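Local coordinates for glycoside hydrolase family 88 protein (Bacteroides vulgatus, PDB 4Q88) that probably acts as a glycoside hydrolase, as other family 88 members do, though its own substrate has not been established, at residues K74-N79 against G98-C103. Sequence-based numbering, arbitrary orientation.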
loop_
_atom_site.group_PDB
_atom_site.type_symbol
_atom_site.label_atom_id
_atom_site.label_comp_id
_atom_site.label_asym_id
_atom_site.label_seq_id
_atom_site.Cartn_x
_atom_site.Cartn_y
_atom_site.Cartn_z
ATOM N N LYS A 74 11.917 8.592 -13.247
ATOM C CA LYS A 74 12.550 7.290 -13.143
ATOM C C LYS A 74 12.514 6.802 -11.708
ATOM O O LYS A 74 12.323 7.569 -10.758
ATOM C CB LYS A 74 14.034 7.389 -13.554
ATOM C CG LYS A 74 14.239 7.769 -14.993
ATOM C CD LYS A 74 15.735 8.012 -15.203
ATOM C CE LYS A 74 15.970 8.562 -16.585
ATOM N NZ LYS A 74 17.403 8.542 -16.935
ATOM N N GLY A 75 12.714 5.506 -11.557
ATOM C CA GLY A 75 13.076 4.932 -10.292
ATOM C C GLY A 75 14.576 4.835 -10.159
ATOM O O GLY A 75 15.281 5.863 -10.302
ATOM N N ALA A 76 15.096 3.628 -9.915
ATOM C CA ALA A 76 16.585 3.456 -9.883
ATOM C C ALA A 76 17.117 3.703 -11.299
ATOM O O ALA A 76 16.412 3.396 -12.269
ATOM C CB ALA A 76 16.957 2.091 -9.423
ATOM N N THR A 77 18.293 4.324 -11.430
ATOM C CA THR A 77 18.678 4.940 -12.703
ATOM C C THR A 77 19.631 4.158 -13.648
ATOM O O THR A 77 19.941 4.659 -14.711
ATOM C CB THR A 77 19.307 6.316 -12.424
ATOM O OG1 THR A 77 20.434 6.136 -11.539
ATOM C CG2 THR A 77 18.281 7.278 -11.797
ATOM N N SER A 78 20.110 2.954 -13.289
ATOM C CA SER A 78 21.056 2.228 -14.139
ATOM C C SER A 78 20.529 2.006 -15.551
ATOM O O SER A 78 19.373 1.548 -15.739
ATOM C CB SER A 78 21.425 0.873 -13.552
ATOM O OG SER A 78 22.039 0.109 -14.578
ATOM N N ASN A 79 21.335 2.299 -16.580
ATOM C CA ASN A 79 20.908 1.950 -17.939
ATOM C C ASN A 79 21.590 0.714 -18.451
ATOM O O ASN A 79 21.581 0.445 -19.637
ATOM C CB ASN A 79 21.154 3.116 -18.898
ATOM C CG ASN A 79 20.204 4.268 -18.649
ATOM O OD1 ASN A 79 19.007 4.088 -18.506
ATOM N ND2 ASN A 79 20.750 5.466 -18.607
ATOM N N GLY A 98 11.011 -3.992 -6.583
ATOM C CA GLY A 98 9.727 -3.288 -6.598
ATOM C C GLY A 98 9.676 -2.017 -5.767
ATOM O O GLY A 98 8.936 -1.111 -6.051
ATOM N N ASP A 99 10.534 -1.881 -4.759
ATOM C CA ASP A 99 10.560 -0.617 -4.000
ATOM C C ASP A 99 11.059 0.553 -4.893
ATOM O O ASP A 99 10.839 1.717 -4.546
ATOM C CB ASP A 99 11.489 -0.740 -2.780
ATOM C CG ASP A 99 10.890 -1.512 -1.638
ATOM O OD1 ASP A 99 9.698 -1.870 -1.702
ATOM O OD2 ASP A 99 11.656 -1.719 -0.632
ATOM N N TRP A 100 11.672 0.239 -6.054
ATOM C CA TRP A 100 12.096 1.268 -7.024
ATOM C C TRP A 100 11.108 1.369 -8.174
ATOM O O TRP A 100 11.335 2.051 -9.147
ATOM C CB TRP A 100 13.482 0.952 -7.561
ATOM C CG TRP A 100 14.563 1.343 -6.603
ATOM C CD1 TRP A 100 15.457 0.509 -5.971
ATOM C CD2 TRP A 100 14.918 2.671 -6.247
ATOM N NE1 TRP A 100 16.328 1.259 -5.215
ATOM C CE2 TRP A 100 16.023 2.588 -5.362
ATOM C CE3 TRP A 100 14.383 3.938 -6.554
ATOM C CZ2 TRP A 100 16.602 3.734 -4.770
ATOM C CZ3 TRP A 100 14.969 5.079 -5.995
ATOM C CH2 TRP A 100 16.080 4.968 -5.124
ATOM N N GLN A 101 9.982 0.713 -8.016
ATOM C CA GLN A 101 8.926 0.683 -9.064
ATOM C C GLN A 101 7.586 1.271 -8.637
ATOM O O GLN A 101 6.737 1.626 -9.475
ATOM C CB GLN A 101 8.727 -0.747 -9.527
ATOM C CG GLN A 101 9.949 -1.393 -10.139
ATOM C CD GLN A 101 9.730 -2.846 -10.533
ATOM O OE1 GLN A 101 8.815 -3.504 -10.032
ATOM N NE2 GLN A 101 10.575 -3.369 -11.424
ATOM N N VAL A 102 7.360 1.428 -7.340
ATOM C CA VAL A 102 6.113 2.046 -6.844
ATOM C C VAL A 102 5.977 3.509 -7.289
ATOM O O VAL A 102 4.841 3.975 -7.525
ATOM C CB VAL A 102 5.921 1.855 -5.301
ATOM C CG1 VAL A 102 7.180 2.204 -4.549
ATOM C CG2 VAL A 102 4.737 2.631 -4.749
ATOM N N CYS A 103 7.101 4.213 -7.507
ATOM C CA CYS A 103 7.060 5.531 -8.097
ATOM C C CYS A 103 6.280 5.536 -9.424
ATOM O O CYS A 103 5.595 6.539 -9.779
ATOM C CB CYS A 103 8.464 6.122 -8.285
ATOM S SG CYS A 103 9.519 5.182 -9.371
#
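Lys74 O is gripped by two hydrogen bonds, from Tyr107 OH and from Ser37 OG. Since Tyr107 belongs to helix 103-113, one of these bonds ties the 74-79 strip to the helix that follows the loop. The fold is mainly helical, consistent with the (alpha/alpha)6 barrel of this six-hairpin clan, and both segments lie in the long connection between helices 58-70 and 103-113, which folds back on itself with no helix or strand in the 18 residues between them. Gly98-Trp100 forms a short 3-10 turn, evidenced by Gln101 N donating to Gly98 O at 2.9 Å; a weak bond from Val102 N reaches the same oxygen.

Across the contact the two segments meet by packing, with Gly75 and Trp100 nearest in backbone. Gly75 CA lies 3.6 Å from Trp100 O, and the angle of 160° at the hydrogen makes this a fairly straight CA-H...O contact. The same carbon is touched by Cys103 SG at 3.7 Å; the sulfur sits between its own backbone N and carbonyl carbon, the crowded first-torsion position, and comes within 3.9 Å of Lys74 O.

Trp100 has CG anti to its carbonyl carbon (chi1 -79°), and the indole receives Ala76 over one face. Its pyrrole end carries a CH-pi contact: Ala76 CB stands 3.9 Å from the centroid of the five-membered ring, 16° off the normal, so the methyl lies over the face of that ring, displaced from its centre. Rotation of the indole is further fixed by the hydrogen bond from Trp100 NE1 to Gly89 O, while Phe38 meets the ring obliquely. On the benzene side of the indole, the closest approach between the segments is Ala76 N to Trp100 CE3, 3.4 Å.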